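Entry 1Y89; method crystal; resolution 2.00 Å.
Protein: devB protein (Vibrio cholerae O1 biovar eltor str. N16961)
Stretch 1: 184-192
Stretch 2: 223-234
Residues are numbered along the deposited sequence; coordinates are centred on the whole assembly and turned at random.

Stretch 1 (184-192) AKRISYLVL
Stretch 2, residues 223-234: GVTEWYLDSDAA

The strand that begins at Arg186 runs parallel to strand 224-230, their N-to-C directions 19° apart, in the register Arg186-Val224, Ile187-Thr225, Ser188-Glu226, Tyr189-Trp227 and Leu190-Tyr228, with CA-CA separations of 4.4 to 5.0 Å. All these residues have extended phi/psi values. The ladder runs Val224 N to Lys185 O (2.9 Å), Ile187 N to Val224 O (2.9 Å), Glu226 N to Ile187 O (2.8 Å), Tyr189 N to Glu226 O (2.8 Å), Tyr228 N to Tyr189 O (2.8 Å) and Val191 N to Tyr228 O (2.9 Å). Together the stretches bury 805 Å².

Tyr189 covers the most surface. With chi1 m (-68°) and chi2 -77°, its ring makes an offset stack with the six-membered ring of Trp227 (m, chi2 80°): centroids lie 4.5 Å apart, planes are at 26°, and Tyr189 CD2 approaches Trp227 CZ2 to 3.6 Å. Flat, broad side chains suit this face, which they share with Ile187, Thr225, Val191 and Leu229. Beta-branched Val191 (t) packs its CB 3.6 Å from Leu229 CD2.

The other face is more polar. Tyr228 (m, chi2 59°) combines an apolar flank, where its CB meets Leu190 CD2 at 3.7 Å, with a hydroxyl whose OH accepts a weak hydrogen bond from Arg186 NH2 (2.8 Å). Glu226 (m, t, chi3 -50°) brings its carboxylate nearer the first strand than its CB: OE1 receives Arg186 NE at 2.8 Å in a salt bridge and Ser188 OG at 2.6 Å. The all-trans chi1-chi3 of Arg186 gives it the reach; Ser188 (m), on the same face, adds its hydroxyl to OE1, and the buried charges are thereby paired.

At the start, Gly223 suits its place because a CB would lie 2.2 Å from Lys185 O. At the end of the strand, Asp230 (p) caps the weakly bonded helix that follows, OD1 accepting from Ala233 N at 3.0 Å, while Ala233 CB sits 3.2 Å from Val191 O.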

ATOM      1  N   ALA A 184      15.340   1.264  -9.127  1.00 20.93           N
ATOM      2  CA  ALA A 184      14.828   0.123  -8.355  1.00 20.96           C
ATOM      3  C   ALA A 184      13.338  -0.146  -8.604  1.00 21.42           C
ATOM      4  O   ALA A 184      12.579   0.767  -8.969  1.00 22.71           O
ATOM      5  CB  ALA A 184      15.106   0.325  -6.878  1.00 19.42           C
ATOM      6  N   LYS A 185      12.915  -1.399  -8.427  1.00 21.41           N
ATOM      7  CA  LYS A 185      11.500  -1.730  -8.615  1.00 21.74           C
ATOM      8  C   LYS A 185      10.633  -1.112  -7.509  1.00 21.48           C
ATOM      9  O   LYS A 185       9.442  -0.821  -7.722  1.00 21.28           O
ATOM     10  CB  LYS A 185      11.304  -3.238  -8.626  1.00 22.19           C
ATOM     11  CG  LYS A 185      11.961  -3.906  -9.854  1.00 22.89           C
ATOM     12  CD  LYS A 185      11.884  -5.414  -9.701  1.00 27.17           C
ATOM     13  CE  LYS A 185      12.768  -6.172 -10.755  1.00 29.95           C
ATOM     14  NZ  LYS A 185      12.847  -7.675 -10.464  1.00 29.16           N
ATOM     15  N   ARG A 186      11.243  -0.910  -6.345  1.00 20.81           N
ATOM     16  CA  ARG A 186      10.513  -0.539  -5.141  1.00 21.24           C
ATOM     17  C   ARG A 186      11.481   0.091  -4.169  1.00 20.84           C
ATOM     18  O   ARG A 186      12.527  -0.508  -3.861  1.00 21.19           O
ATOM     19  CB  ARG A 186       9.865  -1.789  -4.524  1.00 20.30           C
ATOM     20  CG  ARG A 186       9.139  -1.512  -3.177  1.00 20.48           C
ATOM     21  CD  ARG A 186       8.644  -2.834  -2.599  1.00 22.99           C
ATOM     22  NE  ARG A 186       7.889  -2.616  -1.351  1.00 21.60           N
ATOM     23  CZ  ARG A 186       7.535  -3.572  -0.507  1.00 25.01           C
ATOM     24  NH1 ARG A 186       7.867  -4.848  -0.752  1.00 24.11           N
ATOM     25  NH2 ARG A 186       6.865  -3.242   0.599  1.00 24.22           N
ATOM     26  N   ILE A 187      11.183   1.308  -3.706  1.00 19.63           N
ATOM     27  CA  ILE A 187      11.983   1.905  -2.647  1.00 19.98           C
ATOM     28  C   ILE A 187      11.014   2.336  -1.564  1.00 20.64           C
ATOM     29  O   ILE A 187       9.891   2.745  -1.863  1.00 20.09           O
ATOM     30  CB  ILE A 187      12.892   3.100  -3.142  1.00 19.74           C
ATOM     31  CG1 ILE A 187      12.040   4.354  -3.440  1.00 20.79           C
ATOM     32  CG2 ILE A 187      13.723   2.692  -4.425  1.00 20.70           C
ATOM     33  CD1 ILE A 187      12.887   5.630  -3.897  1.00 20.61           C
ATOM     34  N   SER A 188      11.447   2.223  -0.314  1.00 20.76           N
ATOM     35  CA  SER A 188      10.548   2.408   0.810  1.00 21.26           C
ATOM     36  C   SER A 188      11.253   3.228   1.852  1.00 20.27           C
ATOM     37  O   SER A 188      12.207   2.744   2.460  1.00 20.25           O
ATOM     38  CB  SER A 188      10.116   1.055   1.442  1.00 21.78           C
ATOM     39  OG  SER A 188       9.619   0.141   0.470  1.00 21.86           O
ATOM     40  N   TYR A 189      10.779   4.454   2.045  1.00 19.87           N
ATOM     41  CA  TYR A 189      11.314   5.345   3.075  1.00 20.63           C
ATOM     42  C   TYR A 189      10.650   5.014   4.405  1.00 20.44           C
ATOM     43  O   TYR A 189       9.418   5.051   4.496  1.00 19.05           O
ATOM     44  CB  TYR A 189      11.020   6.799   2.724  1.00 19.62           C
ATOM     45  CG  TYR A 189      11.778   7.300   1.516  1.00 19.89           C
ATOM     46  CD1 TYR A 189      13.138   7.627   1.623  1.00 18.63           C
ATOM     47  CD2 TYR A 189      11.126   7.490   0.273  1.00 20.29           C
ATOM     48  CE1 TYR A 189      13.857   8.099   0.546  1.00 18.01           C
ATOM     49  CE2 TYR A 189      11.840   7.962  -0.850  1.00 19.41           C
ATOM     50  CZ  TYR A 189      13.198   8.279  -0.692  1.00 20.43           C
ATOM     51  OH  TYR A 189      13.944   8.750  -1.752  1.00 21.16           O
ATOM     52  N   LEU A 190      11.456   4.620   5.393  1.00 19.69           N
ATOM     53  CA  LEU A 190      10.946   4.104   6.661  1.00 20.51           C
ATOM     54  C   LEU A 190      11.159   5.237   7.654  1.00 21.52           C
ATOM     55  O   LEU A 190      12.299   5.545   8.040  1.00 20.51           O
ATOM     56  CB  LEU A 190      11.708   2.844   7.095  1.00 21.19           C
ATOM     57  CG  LEU A 190      11.812   1.728   6.036  1.00 20.79           C
ATOM     58  CD1 LEU A 190      12.583   0.502   6.628  1.00 22.50           C
ATOM     59  CD2 LEU A 190      10.395   1.335   5.487  1.00 20.45           C
ATOM     60  N   VAL A 191      10.050   5.884   8.038  1.00 21.20           N
ATOM     61  CA  VAL A 191      10.147   7.177   8.732  1.00 22.06           C
ATOM     62  C   VAL A 191       9.251   7.123   9.951  1.00 23.61           C
ATOM     63  O   VAL A 191       8.046   7.332   9.832  1.00 23.09           O
ATOM     64  CB  VAL A 191       9.723   8.343   7.816  1.00 22.08           C
ATOM     65  CG1 VAL A 191       9.976   9.683   8.512  1.00 23.82           C
ATOM     66  CG2 VAL A 191      10.506   8.287   6.487  1.00 20.84           C
ATOM     67  N   LEU A 192       9.864   6.841  11.104  1.00 23.23           N
ATOM     68  CA  LEU A 192       9.152   6.589  12.342  1.00 24.43           C
ATOM     69  C   LEU A 192       9.517   7.570  13.449  1.00 24.72           C
ATOM     70  O   LEU A 192      10.673   7.995  13.557  1.00 24.30           O
ATOM     71  CB  LEU A 192       9.424   5.159  12.832  1.00 24.25           C
ATOM     72  CG  LEU A 192       8.554   4.078  12.179  1.00 26.06           C
ATOM     73  CD1 LEU A 192       8.658   4.010  10.670  1.00 28.69           C
ATOM     74  CD2 LEU A 192       8.860   2.722  12.782  1.00 26.24           C
ATOM     75  N   GLY A 223       8.837   2.282 -11.027  1.00 22.81           N
ATOM     76  CA  GLY A 223       8.248   1.348 -10.075  1.00 22.25           C
ATOM     77  C   GLY A 223       7.573   2.068  -8.921  1.00 23.04           C
ATOM     78  O   GLY A 223       7.062   3.177  -9.081  1.00 23.27           O
ATOM     79  N   VAL A 224       7.626   1.445  -7.742  1.00 22.10           N
ATOM     80  CA  VAL A 224       6.912   1.894  -6.569  1.00 23.26           C
ATOM     81  C   VAL A 224       7.814   2.708  -5.606  1.00 22.93           C
ATOM     82  O   VAL A 224       8.925   2.268  -5.272  1.00 21.51           O
ATOM     83  CB  VAL A 224       6.353   0.645  -5.822  1.00 22.44           C
ATOM     84  CG1 VAL A 224       5.604   1.043  -4.553  1.00 27.46           C
ATOM     85  CG2 VAL A 224       5.368  -0.088  -6.776  1.00 25.43           C
ATOM     86  N   THR A 225       7.334   3.871  -5.166  1.00 21.70           N
ATOM     87  CA  THR A 225       8.010   4.595  -4.089  1.00 22.34           C
ATOM     88  C   THR A 225       7.051   4.565  -2.895  1.00 23.01           C
ATOM     89  O   THR A 225       5.874   4.897  -3.053  1.00 23.94           O
ATOM     90  CB  THR A 225       8.276   6.046  -4.480  1.00 21.96           C
ATOM     91  OG1 THR A 225       9.084   6.080  -5.653  1.00 21.97           O
ATOM     92  CG2 THR A 225       9.016   6.783  -3.364  1.00 22.79           C
ATOM     93  N   GLU A 226       7.544   4.185  -1.722  1.00 22.32           N
ATOM     94  CA  GLU A 226       6.691   4.067  -0.548  1.00 22.23           C
ATOM     95  C   GLU A 226       7.187   4.911   0.590  1.00 21.84           C
ATOM     96  O   GLU A 226       8.411   5.076   0.783  1.00 21.84           O
ATOM     97  CB  GLU A 226       6.649   2.613  -0.069  1.00 22.39           C
ATOM     98  CG  GLU A 226       6.226   1.681  -1.156  1.00 26.56           C
ATOM     99  CD  GLU A 226       6.174   0.247  -0.723  1.00 29.37           C
ATOM    100  OE1 GLU A 226       7.158  -0.259  -0.125  1.00 27.64           O
ATOM    101  OE2 GLU A 226       5.132  -0.369  -1.001  1.00 29.84           O
ATOM    102  N   TRP A 227       6.235   5.372   1.388  1.00 21.87           N
ATOM    103  CA  TRP A 227       6.509   6.013   2.651  1.00 21.50           C
ATOM    104  C   TRP A 227       5.818   5.200   3.745  1.00 22.45           C
ATOM    105  O   TRP A 227       4.583   5.049   3.730  1.00 22.53           O
ATOM    106  CB  TRP A 227       5.969   7.459   2.635  1.00 21.91           C
ATOM    107  CG  TRP A 227       6.750   8.315   1.659  1.00 21.53           C
ATOM    108  CD1 TRP A 227       6.601   8.376   0.316  1.00 22.77           C
ATOM    109  CD2 TRP A 227       7.853   9.147   1.985  1.00 21.77           C
ATOM    110  NE1 TRP A 227       7.542   9.238  -0.228  1.00 24.38           N
ATOM    111  CE2 TRP A 227       8.314   9.727   0.788  1.00 24.40           C
ATOM    112  CE3 TRP A 227       8.479   9.486   3.188  1.00 23.72           C
ATOM    113  CZ2 TRP A 227       9.387  10.623   0.751  1.00 22.65           C
ATOM    114  CZ3 TRP A 227       9.555  10.389   3.148  1.00 24.64           C
ATOM    115  CH2 TRP A 227       9.994  10.930   1.940  1.00 22.47           C
ATOM    116  N   TYR A 228       6.602   4.649   4.666  1.00 21.61           N
ATOM    117  CA  TYR A 228       6.062   3.864   5.794  1.00 22.15           C
ATOM    118  C   TYR A 228       6.176   4.753   7.032  1.00 22.29           C
ATOM    119  O   TYR A 228       7.293   5.093   7.431  1.00 20.80           O
ATOM    120  CB  TYR A 228       6.927   2.610   6.039  1.00 22.74           C
ATOM    121  CG  TYR A 228       6.606   1.427   5.136  1.00 24.70           C
ATOM    122  CD1 TYR A 228       6.691   1.535   3.758  1.00 28.17           C
ATOM    123  CD2 TYR A 228       6.229   0.203   5.669  1.00 23.73           C
ATOM    124  CE1 TYR A 228       6.370   0.460   2.942  1.00 27.79           C
ATOM    125  CE2 TYR A 228       5.911  -0.877   4.872  1.00 24.52           C
ATOM    126  CZ  TYR A 228       5.975  -0.738   3.501  1.00 24.67           C
ATOM    127  OH  TYR A 228       5.618  -1.788   2.693  1.00 25.58           O
ATOM    128  N   LEU A 229       5.049   5.149   7.623  1.00 20.52           N
ATOM    129  CA  LEU A 229       5.109   6.000   8.806  1.00 21.98           C
ATOM    130  C   LEU A 229       4.392   5.309   9.951  1.00 22.40           C
ATOM    131  O   LEU A 229       3.522   4.462   9.722  1.00 21.53           O
ATOM    132  CB  LEU A 229       4.378   7.335   8.555  1.00 21.43           C
ATOM    133  CG  LEU A 229       4.703   8.192   7.317  1.00 26.58           C
ATOM    134  CD1 LEU A 229       3.950   9.505   7.431  1.00 28.22           C
ATOM    135  CD2 LEU A 229       6.152   8.452   7.075  1.00 28.70           C
ATOM    136  N   ASP A 230       4.726   5.702  11.177  1.00 22.38           N
ATOM    137  CA  ASP A 230       3.858   5.392  12.290  1.00 23.12           C
ATOM    138  C   ASP A 230       3.038   6.626  12.623  1.00 23.13           C
ATOM    139  O   ASP A 230       3.258   7.699  12.032  1.00 21.82           O
ATOM    140  CB  ASP A 230       4.638   4.835  13.503  1.00 24.13           C
ATOM    141  CG  ASP A 230       5.665   5.812  14.071  1.00 24.26           C
ATOM    142  OD1 ASP A 230       5.936   6.880  13.481  1.00 23.94           O
ATOM    143  OD2 ASP A 230       6.227   5.486  15.138  1.00 26.20           O
ATOM    144  N   SER A 231       2.064   6.466  13.526  1.00 23.18           N
ATOM    145  CA  SER A 231       1.180   7.544  13.904  1.00 24.25           C
ATOM    146  C   SER A 231       1.982   8.747  14.351  1.00 23.76           C
ATOM    147  O   SER A 231       1.663   9.879  13.965  1.00 24.05           O
ATOM    148  CB  SER A 231       0.242   7.092  15.044  1.00 24.90           C
ATOM    149  OG  SER A 231      -0.689   6.183  14.494  1.00 31.37           O
ATOM    150  N   ASP A 232       3.040   8.507  15.131  1.00 23.28           N
ATOM    151  CA  ASP A 232       3.864   9.620  15.627  1.00 23.31           C
ATOM    152  C   ASP A 232       4.490  10.430  14.497  1.00 22.43           C
ATOM    153  O   ASP A 232       4.383  11.652  14.477  1.00 21.42           O
ATOM    154  CB  ASP A 232       4.948   9.132  16.590  1.00 23.41           C
ATOM    155  CG  ASP A 232       4.391   8.816  17.990  1.00 27.89           C
ATOM    156  OD1 ASP A 232       3.210   9.118  18.255  1.00 29.76           O
ATOM    157  OD2 ASP A 232       5.147   8.279  18.809  1.00 31.25           O
ATOM    158  N   ALA A 233       5.113   9.759  13.530  1.00 21.61           N
ATOM    159  CA  ALA A 233       5.711  10.494  12.406  1.00 20.78           C
ATOM    160  C   ALA A 233       4.653  11.181  11.526  1.00 21.41           C
ATOM    161  O   ALA A 233       4.937  12.191  10.852  1.00 22.26           O
ATOM    162  CB  ALA A 233       6.571   9.549  11.566  1.00 21.16           C
ATOM    163  N   ALA A 234       3.441  10.625  11.503  1.00 20.74           N
ATOM    164  CA  ALA A 234       2.339  11.176  10.694  1.00 21.48           C
ATOM    165  C   ALA A 234       1.528  12.250  11.410  1.00 22.12           C
ATOM    166  O   ALA A 234       0.582  12.804  10.822  1.00 22.20           O
ATOM    167  CB  ALA A 234       1.373  10.042  10.260  1.00 21.54           C
TER